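Local atomic coordinates of putative Oleoyl-[acyl-carrier protein] thioesterase (Lactobacillus plantarum, PDB entry 2OWN), a protein that probably hydrolyses the thioester of oleoyl-acyl carrier protein and related acyl-ACPs, releasing free fatty acid. Residues Tyr12-His16 with Leu40-Gln45; Val56-Gly62 with Val118-Gln122; Tyr91-Ala96 with Ile127-Leu131. All blocks are in the same frame, centred on the assembly; numbering follows the deposited sequence.

Interaction 1 of 3, residues Tyr12-His16 with Leu40-Gln45; sequences YSEQH and LASEDQ. With GOL (glycerol), chain R.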
ATOM      1  N   TYR B  12     -17.970 -14.240  10.222  1.00 32.72           N
ATOM      2  CA  TYR B  12     -17.315 -13.115  10.899  1.00 31.76           C
ATOM      3  C   TYR B  12     -17.275 -11.956   9.913  1.00 31.75           C
ATOM      4  O   TYR B  12     -16.805 -12.157   8.777  1.00 30.55           O
ATOM      5  CB  TYR B  12     -15.892 -13.473  11.355  1.00 31.91           C
ATOM      6  CG  TYR B  12     -15.162 -12.319  12.039  1.00 30.49           C
ATOM      7  CD1 TYR B  12     -15.357 -12.055  13.414  1.00 32.13           C
ATOM      8  CD2 TYR B  12     -14.295 -11.461  11.311  1.00 31.37           C
ATOM      9  CE1 TYR B  12     -14.694 -10.954  14.065  1.00 33.71           C
ATOM     10  CE2 TYR B  12     -13.632 -10.356  11.946  1.00 32.04           C
ATOM     11  CZ  TYR B  12     -13.838 -10.119  13.322  1.00 29.53           C
ATOM     12  OH  TYR B  12     -13.209  -9.064  13.942  1.00 31.64           O
ATOM     13  N   SER B  13     -17.711 -10.759  10.352  1.00 31.03           N
ATOM     14  CA  SER B  13     -17.698  -9.540   9.512  1.00 31.77           C
ATOM     15  C   SER B  13     -17.170  -8.294  10.223  1.00 32.42           C
ATOM     16  O   SER B  13     -17.202  -8.209  11.453  1.00 32.47           O
ATOM     17  CB  SER B  13     -19.072  -9.230   8.900  1.00 31.81           C
ATOM     18  OG  SER B  13     -20.017  -8.808   9.855  1.00 35.79           O
ATOM     19  N   GLU B  14     -16.679  -7.351   9.412  1.00 32.25           N
ATOM     20  CA  GLU B  14     -16.168  -6.052   9.872  1.00 33.10           C
ATOM     21  C   GLU B  14     -16.306  -5.005   8.767  1.00 32.32           C
ATOM     22  O   GLU B  14     -16.347  -5.365   7.581  1.00 31.85           O
ATOM     23  CB  GLU B  14     -14.701  -6.149  10.323  1.00 32.18           C
ATOM     24  CG  GLU B  14     -13.641  -6.373   9.204  1.00 35.82           C
ATOM     25  CD  GLU B  14     -12.249  -6.534   9.761  1.00 34.49           C
ATOM     26  OE1 GLU B  14     -12.061  -7.442  10.577  1.00 35.77           O
ATOM     27  OE2 GLU B  14     -11.332  -5.802   9.347  1.00 47.33           O
ATOM     28  N   GLN B  15     -16.336  -3.735   9.170  1.00 31.88           N
ATOM     29  CA  GLN B  15     -16.423  -2.597   8.254  1.00 33.20           C
ATOM     30  C   GLN B  15     -15.009  -2.075   7.966  1.00 32.79           C
ATOM     31  O   GLN B  15     -14.111  -2.166   8.820  1.00 34.16           O
ATOM     32  CB  GLN B  15     -17.322  -1.492   8.800  1.00 33.03           C
ATOM     33  CG  GLN B  15     -18.794  -1.926   8.947  1.00 36.75           C
ATOM     34  CD  GLN B  15     -19.709  -0.847   9.523  1.00 37.82           C
ATOM     35  OE1 GLN B  15     -19.434   0.357   9.436  1.00 50.52           O
ATOM     36  NE2 GLN B  15     -20.821  -1.281  10.107  1.00 48.04           N
ATOM     37  N   HIS B  16     -14.809  -1.572   6.750  1.00 32.45           N
ATOM     38  CA  HIS B  16     -13.527  -0.999   6.320  1.00 31.34           C
ATOM     39  C   HIS B  16     -13.768   0.204   5.408  1.00 30.57           C
ATOM     40  O   HIS B  16     -14.483   0.088   4.408  1.00 30.70           O
ATOM     41  CB  HIS B  16     -12.645  -2.025   5.594  1.00 32.08           C
ATOM     42  CG  HIS B  16     -11.325  -1.463   5.147  1.00 29.91           C
ATOM     43  ND1 HIS B  16     -10.234  -1.379   5.982  1.00 31.38           N
ATOM     44  CD2 HIS B  16     -10.943  -0.911   3.971  1.00 30.97           C
ATOM     45  CE1 HIS B  16      -9.235  -0.809   5.338  1.00 31.66           C
ATOM     46  NE2 HIS B  16      -9.635  -0.516   4.113  1.00 27.13           N
ATOM     47  N   LEU B  40      -7.415  -9.482   6.070  1.00 28.46           N
ATOM     48  CA  LEU B  40      -7.570  -8.705   7.328  1.00 28.36           C
ATOM     49  C   LEU B  40      -8.769  -9.248   8.116  1.00 28.02           C
ATOM     50  O   LEU B  40      -8.656  -9.440   9.319  1.00 28.10           O
ATOM     51  CB  LEU B  40      -7.767  -7.198   7.077  1.00 28.92           C
ATOM     52  CG  LEU B  40      -7.872  -6.255   8.290  1.00 28.63           C
ATOM     53  CD1 LEU B  40      -6.572  -6.253   9.098  1.00 31.31           C
ATOM     54  CD2 LEU B  40      -8.221  -4.852   7.849  1.00 28.27           C
ATOM     55  N   ALA B  41      -9.896  -9.468   7.423  1.00 28.05           N
ATOM     56  CA  ALA B  41     -11.128 -10.060   8.010  1.00 28.89           C
ATOM     57  C   ALA B  41     -10.890 -11.501   8.525  1.00 30.44           C
ATOM     58  O   ALA B  41     -11.400 -11.868   9.608  1.00 31.83           O
ATOM     59  CB  ALA B  41     -12.287 -10.039   7.003  1.00 28.78           C
ATOM     60  N   SER B  42     -10.110 -12.283   7.763  1.00 30.72           N
ATOM     61  CA  SER B  42      -9.739 -13.673   8.104  1.00 31.96           C
ATOM     62  C   SER B  42      -8.825 -13.743   9.336  1.00 32.70           C
ATOM     63  O   SER B  42      -9.062 -14.584  10.207  1.00 33.19           O
ATOM     64  CB  SER B  42      -9.101 -14.393   6.899  1.00 31.76           C
ATOM     65  OG  SER B  42      -8.725 -15.729   7.192  1.00 34.35           O
ATOM     66  N   GLU B  43      -7.793 -12.886   9.393  1.00 34.29           N
ATOM     67  CA  GLU B  43      -6.865 -12.826  10.562  1.00 35.30           C
ATOM     68  C   GLU B  43      -7.584 -12.375  11.851  1.00 33.07           C
ATOM     69  O   GLU B  43      -7.277 -12.900  12.918  1.00 31.85           O
ATOM     70  CB  GLU B  43      -5.601 -11.980  10.293  1.00 35.81           C
ATOM     71  CG  GLU B  43      -4.638 -12.624   9.259  1.00 40.14           C
ATOM     72  CD  GLU B  43      -3.338 -11.838   9.000  1.00 41.48           C
ATOM     73  OE1 GLU B  43      -2.951 -10.949   9.803  1.00 50.99           O
ATOM     74  OE2 GLU B  43      -2.675 -12.143   7.980  1.00 51.99           O
ATOM     75  N   ASP B  44      -8.542 -11.446  11.729  1.00 30.97           N
ATOM     76  CA  ASP B  44      -9.350 -10.956  12.875  1.00 30.10           C
ATOM     77  C   ASP B  44     -10.349 -11.981  13.390  1.00 28.74           C
ATOM     78  O   ASP B  44     -10.624 -11.979  14.586  1.00 27.03           O
ATOM     79  CB  ASP B  44     -10.056  -9.640  12.544  1.00 29.41           C
ATOM     80  CG  ASP B  44      -9.083  -8.517  12.285  1.00 33.12           C
ATOM     81  OD1 ASP B  44      -7.895  -8.606  12.680  1.00 34.68           O
ATOM     82  OD2 ASP B  44      -9.495  -7.537  11.657  1.00 31.38           O
ATOM     83  N   GLN B  45     -10.928 -12.793  12.489  1.00 29.21           N
ATOM     84  CA  GLN B  45     -11.820 -13.909  12.869  1.00 29.65           C
ATOM     85  C   GLN B  45     -10.966 -14.904  13.674  1.00 29.87           C
ATOM     86  O   GLN B  45     -11.356 -15.303  14.777  1.00 30.69           O
ATOM     87  CB  GLN B  45     -12.440 -14.629  11.650  1.00 30.20           C
ATOM     88  CG  GLN B  45     -13.409 -15.794  12.018  1.00 27.89           C
ATOM     89  CD  GLN B  45     -14.081 -16.489  10.830  1.00 30.98           C
ATOM     90  OE1 GLN B  45     -13.717 -16.287   9.670  1.00 24.97           O
ATOM     91  NE2 GLN B  45     -15.060 -17.339  11.136  1.00 21.48           N
TER
HETATM   92  C1  GOL R 265     -13.086  -4.843  13.745  1.00 54.75           C
HETATM   93  O1  GOL R 265     -13.684  -3.752  14.411  1.00 58.06           O
HETATM   94  C2  GOL R 265     -11.985  -5.463  14.599  1.00 53.56           C
HETATM   95  O2  GOL R 265     -11.534  -6.638  13.965  1.00 56.54           O
HETATM   96  C3  GOL R 265     -10.832  -4.477  14.782  1.00 54.62           C
HETATM   97  O3  GOL R 265      -9.706  -5.106  15.356  1.00 52.70           O

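Interaction 2 of 3, residues Val56-Gly62 with Val118-Gln122; sequences VQSHGVG and VMMSQ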
ATOM      1  N   VAL B  56      -0.516 -20.862  16.103  1.00 47.44           N
ATOM      2  CA  VAL B  56      -0.539 -21.732  14.893  1.00 47.12           C
ATOM      3  C   VAL B  56       0.917 -22.174  14.614  1.00 46.95           C
ATOM      4  O   VAL B  56       1.160 -23.372  14.407  1.00 46.61           O
ATOM      5  CB  VAL B  56      -1.212 -21.062  13.656  1.00 46.67           C
ATOM      6  CG1 VAL B  56      -1.109 -21.940  12.408  1.00 46.18           C
ATOM      7  CG2 VAL B  56      -2.669 -20.770  13.947  1.00 45.46           C
ATOM      8  N   GLN B  57       1.852 -21.211  14.628  1.00 46.91           N
ATOM      9  CA  GLN B  57       3.300 -21.483  14.451  1.00 47.17           C
ATOM     10  C   GLN B  57       3.940 -22.296  15.611  1.00 47.29           C
ATOM     11  O   GLN B  57       4.990 -22.910  15.381  1.00 47.69           O
ATOM     12  CB  GLN B  57       4.096 -20.203  14.132  1.00 47.21           C
ATOM     13  CG  GLN B  57       3.768 -19.653  12.731  1.00 48.65           C
ATOM     14  CD  GLN B  57       4.576 -18.426  12.330  1.00 47.93           C
ATOM     15  OE1 GLN B  57       5.088 -17.681  13.171  1.00 52.71           O
ATOM     16  NE2 GLN B  57       4.674 -18.200  11.023  1.00 51.68           N
ATOM     17  N   SER B  58       3.334 -22.295  16.817  1.00 47.01           N
ATOM     18  CA  SER B  58       3.823 -23.114  17.969  1.00 46.65           C
ATOM     19  C   SER B  58       3.666 -24.635  17.690  1.00 46.71           C
ATOM     20  O   SER B  58       4.453 -25.428  18.220  1.00 46.47           O
ATOM     21  CB  SER B  58       3.154 -22.746  19.307  1.00 46.71           C
ATOM     22  OG  SER B  58       1.778 -23.082  19.341  1.00 45.36           O
ATOM     23  N   HIS B  59       2.669 -25.013  16.864  1.00 46.94           N
ATOM     24  CA  HIS B  59       2.425 -26.413  16.428  1.00 46.96           C
ATOM     25  C   HIS B  59       3.317 -26.871  15.221  1.00 46.91           C
ATOM     26  O   HIS B  59       3.095 -27.969  14.685  1.00 47.02           O
ATOM     27  CB  HIS B  59       0.925 -26.636  16.108  1.00 46.86           C
ATOM     28  CG  HIS B  59       0.017 -26.418  17.279  1.00 48.14           C
ATOM     29  ND1 HIS B  59      -0.620 -25.219  17.516  1.00 49.00           N
ATOM     30  CD2 HIS B  59      -0.350 -27.245  18.286  1.00 49.10           C
ATOM     31  CE1 HIS B  59      -1.345 -25.318  18.616  1.00 48.91           C
ATOM     32  NE2 HIS B  59      -1.200 -26.538  19.103  1.00 49.24           N
ATOM     33  N   GLY B  60       4.322 -26.067  14.818  1.00 46.44           N
ATOM     34  CA  GLY B  60       5.230 -26.380  13.703  1.00 46.52           C
ATOM     35  C   GLY B  60       4.572 -26.393  12.333  1.00 46.32           C
ATOM     36  O   GLY B  60       4.991 -27.169  11.471  1.00 47.04           O
ATOM     37  N   VAL B  61       3.558 -25.536  12.144  1.00 45.81           N
ATOM     38  CA  VAL B  61       2.768 -25.411  10.899  1.00 45.36           C
ATOM     39  C   VAL B  61       2.246 -23.984  10.661  1.00 45.01           C
ATOM     40  O   VAL B  61       2.238 -23.156  11.575  1.00 45.01           O
ATOM     41  CB  VAL B  61       1.548 -26.392  10.889  1.00 45.17           C
ATOM     42  CG1 VAL B  61       1.989 -27.834  10.685  1.00 45.45           C
ATOM     43  CG2 VAL B  61       0.721 -26.242  12.171  1.00 47.53           C
ATOM     44  N   GLY B  62       1.818 -23.723   9.427  1.00 45.03           N
ATOM     45  CA  GLY B  62       1.268 -22.414   9.020  1.00 44.00           C
ATOM     46  C   GLY B  62       0.396 -22.510   7.779  1.00 43.34           C
ATOM     47  O   GLY B  62       0.696 -23.322   6.893  1.00 43.19           O
ATOM     48  N   VAL B 118      -3.517 -24.702   2.461  1.00 39.69           N
ATOM     49  CA  VAL B 118      -2.802 -25.926   2.910  1.00 41.77           C
ATOM     50  C   VAL B 118      -1.847 -25.613   4.082  1.00 44.58           C
ATOM     51  O   VAL B 118      -1.338 -24.483   4.170  1.00 43.08           O
ATOM     52  CB  VAL B 118      -2.016 -26.594   1.749  1.00 41.80           C
ATOM     53  CG1 VAL B 118      -2.974 -27.069   0.671  1.00 41.19           C
ATOM     54  CG2 VAL B 118      -0.959 -25.655   1.154  1.00 39.29           C
HETATM   55  N   MSE B 119      -1.617 -26.600   4.967  1.00 48.01           N
HETATM   56  CA  MSE B 119      -0.703 -26.428   6.113  1.00 51.48           C
HETATM   57  C   MSE B 119       0.709 -26.870   5.722  1.00 53.41           C
HETATM   58  O   MSE B 119       0.921 -28.053   5.423  1.00 53.26           O
HETATM   59  CB  MSE B 119      -1.152 -27.167   7.368  1.00 51.67           C
HETATM   60  CG  MSE B 119      -2.554 -26.822   7.820  1.00 53.30           C
HETATM   61 SE   MSE B 119      -2.769 -27.040   9.742  0.75 54.69          SE
HETATM   62  CE  MSE B 119      -1.832 -25.416  10.250  1.00 56.22           C
HETATM   63  N   MSE B 120       1.640 -25.905   5.698  1.00 56.67           N
HETATM   64  CA  MSE B 120       3.063 -26.109   5.380  1.00 59.44           C
HETATM   65  C   MSE B 120       3.854 -26.134   6.683  1.00 60.27           C
HETATM   66  O   MSE B 120       3.668 -25.243   7.523  1.00 60.99           O
HETATM   67  CB  MSE B 120       3.606 -24.994   4.473  1.00 60.70           C
HETATM   68  CG  MSE B 120       3.050 -24.986   3.052  1.00 66.83           C
HETATM   69 SE   MSE B 120       3.644 -26.495   1.957  0.75 82.59          SE
HETATM   70  CE  MSE B 120       5.554 -26.098   1.893  1.00 81.89           C
ATOM     71  N   SER B 121       4.736 -27.132   6.836  1.00 60.67           N
ATOM     72  CA  SER B 121       5.583 -27.281   8.037  1.00 61.16           C
ATOM     73  C   SER B 121       6.664 -26.182   8.084  1.00 61.75           C
ATOM     74  O   SER B 121       7.140 -25.738   7.033  1.00 62.23           O
ATOM     75  CB  SER B 121       6.231 -28.670   8.086  1.00 61.28           C
ATOM     76  OG  SER B 121       7.012 -28.866   9.255  1.00 61.96           O
ATOM     77  N   GLN B 122       7.026 -25.752   9.296  1.00 62.29           N
ATOM     78  CA  GLN B 122       8.049 -24.698   9.501  1.00 62.97           C
ATOM     79  C   GLN B 122       9.475 -25.198   9.218  1.00 63.25           C
ATOM     80  O   GLN B 122      10.240 -24.502   8.535  1.00 63.45           O
ATOM     81  CB  GLN B 122       7.965 -24.098  10.917  1.00 63.31           C
ATOM     82  CG  GLN B 122       6.613 -23.418  11.260  1.00 64.72           C
ATOM     83  CD  GLN B 122       6.239 -22.201  10.393  1.00 67.68           C
ATOM     84  OE1 GLN B 122       5.056 -21.914  10.215  1.00 70.65           O
ATOM     85  NE2 GLN B 122       7.234 -21.506   9.839  1.00 68.98           N
TER

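Interaction 3 of 3, residues Tyr91-Ala96 with Ile127-Leu131; sequences YNPYFA and IVKIL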
ATOM      1  N   TYR B  91     -13.391 -28.187   5.026  1.00 34.25           N
ATOM      2  CA  TYR B  91     -12.034 -28.746   4.851  1.00 35.00           C
ATOM      3  C   TYR B  91     -12.025 -30.282   4.694  1.00 35.36           C
ATOM      4  O   TYR B  91     -12.981 -30.951   5.101  1.00 36.16           O
ATOM      5  CB  TYR B  91     -11.126 -28.357   6.039  1.00 34.79           C
ATOM      6  CG  TYR B  91     -11.430 -29.083   7.350  1.00 35.78           C
ATOM      7  CD1 TYR B  91     -12.573 -28.762   8.118  1.00 35.31           C
ATOM      8  CD2 TYR B  91     -10.566 -30.100   7.834  1.00 34.56           C
ATOM      9  CE1 TYR B  91     -12.859 -29.451   9.348  1.00 36.09           C
ATOM     10  CE2 TYR B  91     -10.838 -30.791   9.063  1.00 34.89           C
ATOM     11  CZ  TYR B  91     -11.985 -30.459   9.808  1.00 34.57           C
ATOM     12  OH  TYR B  91     -12.248 -31.111  10.987  1.00 35.84           O
ATOM     13  N   ASN B  92     -10.950 -30.796   4.091  1.00 35.73           N
ATOM     14  CA  ASN B  92     -10.684 -32.243   3.918  1.00 36.10           C
ATOM     15  C   ASN B  92      -9.298 -32.499   4.621  1.00 36.32           C
ATOM     16  O   ASN B  92      -8.749 -31.542   5.197  1.00 36.44           O
ATOM     17  CB  ASN B  92     -10.880 -32.675   2.428  1.00 36.16           C
ATOM     18  CG  ASN B  92      -9.779 -32.209   1.462  1.00 36.78           C
ATOM     19  OD1 ASN B  92      -8.820 -31.527   1.807  1.00 44.23           O
ATOM     20  ND2 ASN B  92      -9.942 -32.604   0.204  1.00 39.14           N
ATOM     21  N   PRO B  93      -8.756 -33.752   4.636  1.00 36.86           N
ATOM     22  CA  PRO B  93      -7.445 -34.042   5.293  1.00 36.86           C
ATOM     23  C   PRO B  93      -6.223 -33.120   5.015  1.00 36.83           C
ATOM     24  O   PRO B  93      -5.410 -32.930   5.929  1.00 37.24           O
ATOM     25  CB  PRO B  93      -7.141 -35.467   4.812  1.00 37.39           C
ATOM     26  CG  PRO B  93      -8.478 -36.083   4.712  1.00 37.78           C
ATOM     27  CD  PRO B  93      -9.338 -35.003   4.107  1.00 36.48           C
ATOM     28  N   TYR B  94      -6.147 -32.543   3.806  1.00 36.62           N
ATOM     29  CA  TYR B  94      -5.051 -31.641   3.367  1.00 36.36           C
ATOM     30  C   TYR B  94      -5.444 -30.187   2.990  1.00 35.64           C
ATOM     31  O   TYR B  94      -4.693 -29.262   3.333  1.00 34.25           O
ATOM     32  CB  TYR B  94      -4.298 -32.298   2.199  1.00 36.81           C
ATOM     33  CG  TYR B  94      -3.580 -33.569   2.596  1.00 39.83           C
ATOM     34  CD1 TYR B  94      -4.226 -34.826   2.526  1.00 39.98           C
ATOM     35  CD2 TYR B  94      -2.245 -33.528   3.072  1.00 41.21           C
ATOM     36  CE1 TYR B  94      -3.547 -36.034   2.913  1.00 41.99           C
ATOM     37  CE2 TYR B  94      -1.554 -34.725   3.462  1.00 40.09           C
ATOM     38  CZ  TYR B  94      -2.212 -35.970   3.378  1.00 41.23           C
ATOM     39  OH  TYR B  94      -1.555 -37.121   3.755  1.00 41.16           O
ATOM     40  N   PHE B  95      -6.598 -30.005   2.326  1.00 35.30           N
ATOM     41  CA  PHE B  95      -7.098 -28.686   1.844  1.00 35.71           C
ATOM     42  C   PHE B  95      -8.261 -28.093   2.664  1.00 34.98           C
ATOM     43  O   PHE B  95      -9.148 -28.833   3.095  1.00 35.25           O
ATOM     44  CB  PHE B  95      -7.535 -28.798   0.372  1.00 35.93           C
ATOM     45  CG  PHE B  95      -6.484 -29.388  -0.525  1.00 35.77           C
ATOM     46  CD1 PHE B  95      -5.451 -28.583  -1.044  1.00 38.52           C
ATOM     47  CD2 PHE B  95      -6.503 -30.765  -0.838  1.00 38.59           C
ATOM     48  CE1 PHE B  95      -4.434 -29.138  -1.886  1.00 39.74           C
ATOM     49  CE2 PHE B  95      -5.501 -31.346  -1.681  1.00 39.83           C
ATOM     50  CZ  PHE B  95      -4.460 -30.524  -2.208  1.00 37.30           C
ATOM     51  N   ALA B  96      -8.225 -26.765   2.863  1.00 34.62           N
ATOM     52  CA  ALA B  96      -9.238 -25.976   3.593  1.00 33.76           C
ATOM     53  C   ALA B  96      -9.901 -24.998   2.613  1.00 33.14           C
ATOM     54  O   ALA B  96      -9.189 -24.287   1.907  1.00 31.71           O
ATOM     55  CB  ALA B  96      -8.595 -25.216   4.733  1.00 33.33           C
ATOM     56  N   ILE B 127       3.790 -30.357   2.648  1.00 57.30           N
ATOM     57  CA  ILE B 127       2.325 -30.273   2.809  1.00 56.55           C
ATOM     58  C   ILE B 127       1.863 -31.301   3.868  1.00 55.24           C
ATOM     59  O   ILE B 127       1.627 -32.473   3.537  1.00 55.24           O
ATOM     60  CB  ILE B 127       1.516 -30.451   1.451  1.00 56.98           C
ATOM     61  CG1 ILE B 127       1.773 -29.329   0.421  1.00 59.51           C
ATOM     62  CG2 ILE B 127      -0.007 -30.472   1.691  1.00 57.03           C
ATOM     63  CD1 ILE B 127       3.157 -29.267  -0.231  1.00 62.56           C
ATOM     64  N   VAL B 128       1.779 -30.853   5.128  1.00 53.44           N
ATOM     65  CA  VAL B 128       1.314 -31.698   6.257  1.00 52.15           C
ATOM     66  C   VAL B 128      -0.224 -31.761   6.288  1.00 50.81           C
ATOM     67  O   VAL B 128      -0.901 -30.954   5.634  1.00 49.89           O
ATOM     68  CB  VAL B 128       1.856 -31.230   7.652  1.00 51.82           C
ATOM     69  CG1 VAL B 128       3.376 -31.238   7.654  1.00 51.79           C
ATOM     70  CG2 VAL B 128       1.327 -29.843   8.064  1.00 52.49           C
ATOM     71  N   LYS B 129      -0.757 -32.717   7.056  1.00 49.59           N
ATOM     72  CA  LYS B 129      -2.221 -32.895   7.221  1.00 48.93           C
ATOM     73  C   LYS B 129      -2.804 -31.756   8.068  1.00 48.61           C
ATOM     74  O   LYS B 129      -2.097 -31.194   8.925  1.00 48.52           O
ATOM     75  CB  LYS B 129      -2.561 -34.244   7.872  1.00 49.02           C
ATOM     76  CG  LYS B 129      -2.115 -35.459   7.079  1.00 48.20           C
ATOM     77  CD  LYS B 129      -2.467 -36.744   7.800  1.00 48.95           C
ATOM     78  CE  LYS B 129      -2.035 -37.962   7.005  1.00 48.71           C
ATOM     79  NZ  LYS B 129      -2.362 -39.233   7.709  1.00 50.30           N
ATOM     80  N   ILE B 130      -4.076 -31.412   7.818  1.00 47.70           N
ATOM     81  CA  ILE B 130      -4.771 -30.338   8.556  1.00 47.31           C
ATOM     82  C   ILE B 130      -5.111 -30.830   9.973  1.00 47.00           C
ATOM     83  O   ILE B 130      -5.741 -31.883  10.125  1.00 47.04           O
ATOM     84  CB  ILE B 130      -6.061 -29.823   7.843  1.00 47.34           C
ATOM     85  CG1 ILE B 130      -5.723 -29.246   6.463  1.00 47.95           C
ATOM     86  CG2 ILE B 130      -6.773 -28.747   8.685  1.00 46.98           C
ATOM     87  CD1 ILE B 130      -6.909 -28.675   5.706  1.00 46.81           C
ATOM     88  N   LEU B 131      -4.686 -30.058  10.980  1.00 46.46           N
ATOM     89  CA  LEU B 131      -4.934 -30.344  12.393  1.00 46.67           C
ATOM     90  C   LEU B 131      -6.365 -29.856  12.682  1.00 46.65           C
ATOM     91  O   LEU B 131      -6.629 -28.664  12.445  1.00 46.10           O
ATOM     92  CB  LEU B 131      -3.938 -29.608  13.305  1.00 46.37           C
ATOM     93  CG  LEU B 131      -2.440 -29.872  13.108  1.00 46.36           C
ATOM     94  CD1 LEU B 131      -1.621 -28.947  14.001  1.00 45.98           C
ATOM     95  CD2 LEU B 131      -2.068 -31.331  13.365  1.00 46.67           C
TER

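Interaction 1 of 3, residues Tyr12-His16 with Leu40-Gln45
Tyr12, Glu14 and His16, every second residue of the strand, send their CA-CB bonds toward helix 31-48. With chi1 t, Tyr12 lays its ring along the helix: Gln45 N and Asp44 C lie over one face, Tyr12 CD2 is 3.4 Å from Ala41 O, and Tyr12 OH is 3.5 Å from Asp44 CB. A long flat side chain suits this place against the helix backbone. Gln45, extended (t, t), brings its CG within 3.5 Å of Tyr12 CB. The helix is the central one of a hotdog domain, and strand 12-17 pairs with strand 81-91 of the sheet that wraps it. Glu14, chi1 p, reaches forward until its OE1 is 2.8 Å from Asp44 OD2. Arg17 of the second subunit forms a salt bridge with Asp44 OD1, offsetting the crowded negative charge. A glycerol, probably from the crystallisation liquor, donates from O2 to Tyr12 OH (2.9 Å). Leu40 CD2 lies 3.6 Å from Glu14 OE2, apolar cover beside the acids.

Interaction 2 of 3, residues Val56-Gly62 with Val118-Gln122
Residues 56-62 leave the end of helix 53-58, turn through Gly60 and enter strand 61-72, which runs antiparallel to Val118-Ser121. Gly60 has phi/psi of 67/33, a conformation glycine adopts readily because it lacks a CB. Gly62 and Met120 form a hydrogen-bonded pair, strong from Met120 N to Gly62 O (3.0 Å) and weak from Gly62 N to Met120 O (3.1 Å). Val61 and Ser121 make the neighbouring non-hydrogen-bonded pair, their CA atoms 4.4 Å apart, and Gln122 N prolongs the ladder to Gly60 O at 3.3 Å. Met119, a selenomethionine, bends its flexible side chain back so that CE lies 3.3 Å from Val61 CG2 and 4.2 Å from Val56 CG1, linking helix end and strand through apolar contact. The folded Gln122 side chain (chi1 and chi2 both m) lies beside Gly62 and Gln57 at the surface. Val128 and Leu134 pack against both Val61 and Met119. This is a helix-to-strand turn running into an antiparallel ladder, at one end of the curved sheet of the N-terminal hotdog domain.

Interaction 3 of 3, residues Tyr91-Ala96 with Ile127-Leu131
Ile130 is the buried centre of this contact. Its chi angles, m and t, extend CD1 into the loop that joins strands 81-91 and 95-103, where it lies 3.4 Å from Asn92 O, 3.4 Å from Phe95 C and 4.0 Å from Ala96 CB. Its CG2 meets Tyr91 CD2 at 4.1 Å. A branched aliphatic residue fills this hollow well, and the small Ala96 lets it in; Trp63 and Val135 also pack on Ile130. Farther out, Tyr94 CD2 is 4.0 Å from Ile127 CG2, and the ring leans along the backbone of 127-129 until its OH lies 3.4 Å from Lys129 CE. Lys129, extended beyond CB (chi2 to chi4 all t), thus offers its aliphatic stem to the tyrosine at the surface. One strong, nearly straight hydrogen bond joins the segments, from Ile130 N to Pro93 O (2.8 Å), while the nearby Tyr94 O is buried without a partner. At the polar edge, Asn92 OD1 accepts from Phe95 N (2.7 Å), an Asx motif, and weakly from Tyr94 N (3.5 Å). The backbone bond from Asn92 N to Phe95 O (2.8 Å) closes a tight beta-hairpin loop, which is held here at the margin of the hotdog sheet by the segment following strand 127-128.

Overall arrangement
From the N terminus, strand 12-17 is followed by helix 31-48, and interaction 1 closes that loop of 23 residues before the others open. Helix 53-58 comes next, and its exit opens interaction 2, which closes 55 residues later, when strand 109-121 returns beside strand 61-72. Within that span the hairpin loop 91-96 opens interaction 3, which closes at 127-131, beyond Gln122; the two therefore cross. They also touch: Met119 O and Val128 N lie 2.9 Å apart, probably hydrogen-bonded, and Val61 CG1 is 3.4 Å from Val128 CG2. Interaction 1 stands apart, its centre about 22 Å from that of interaction 2 and about 23 Å from that of interaction 3, joining the central helix to the same sheet beside the second subunit.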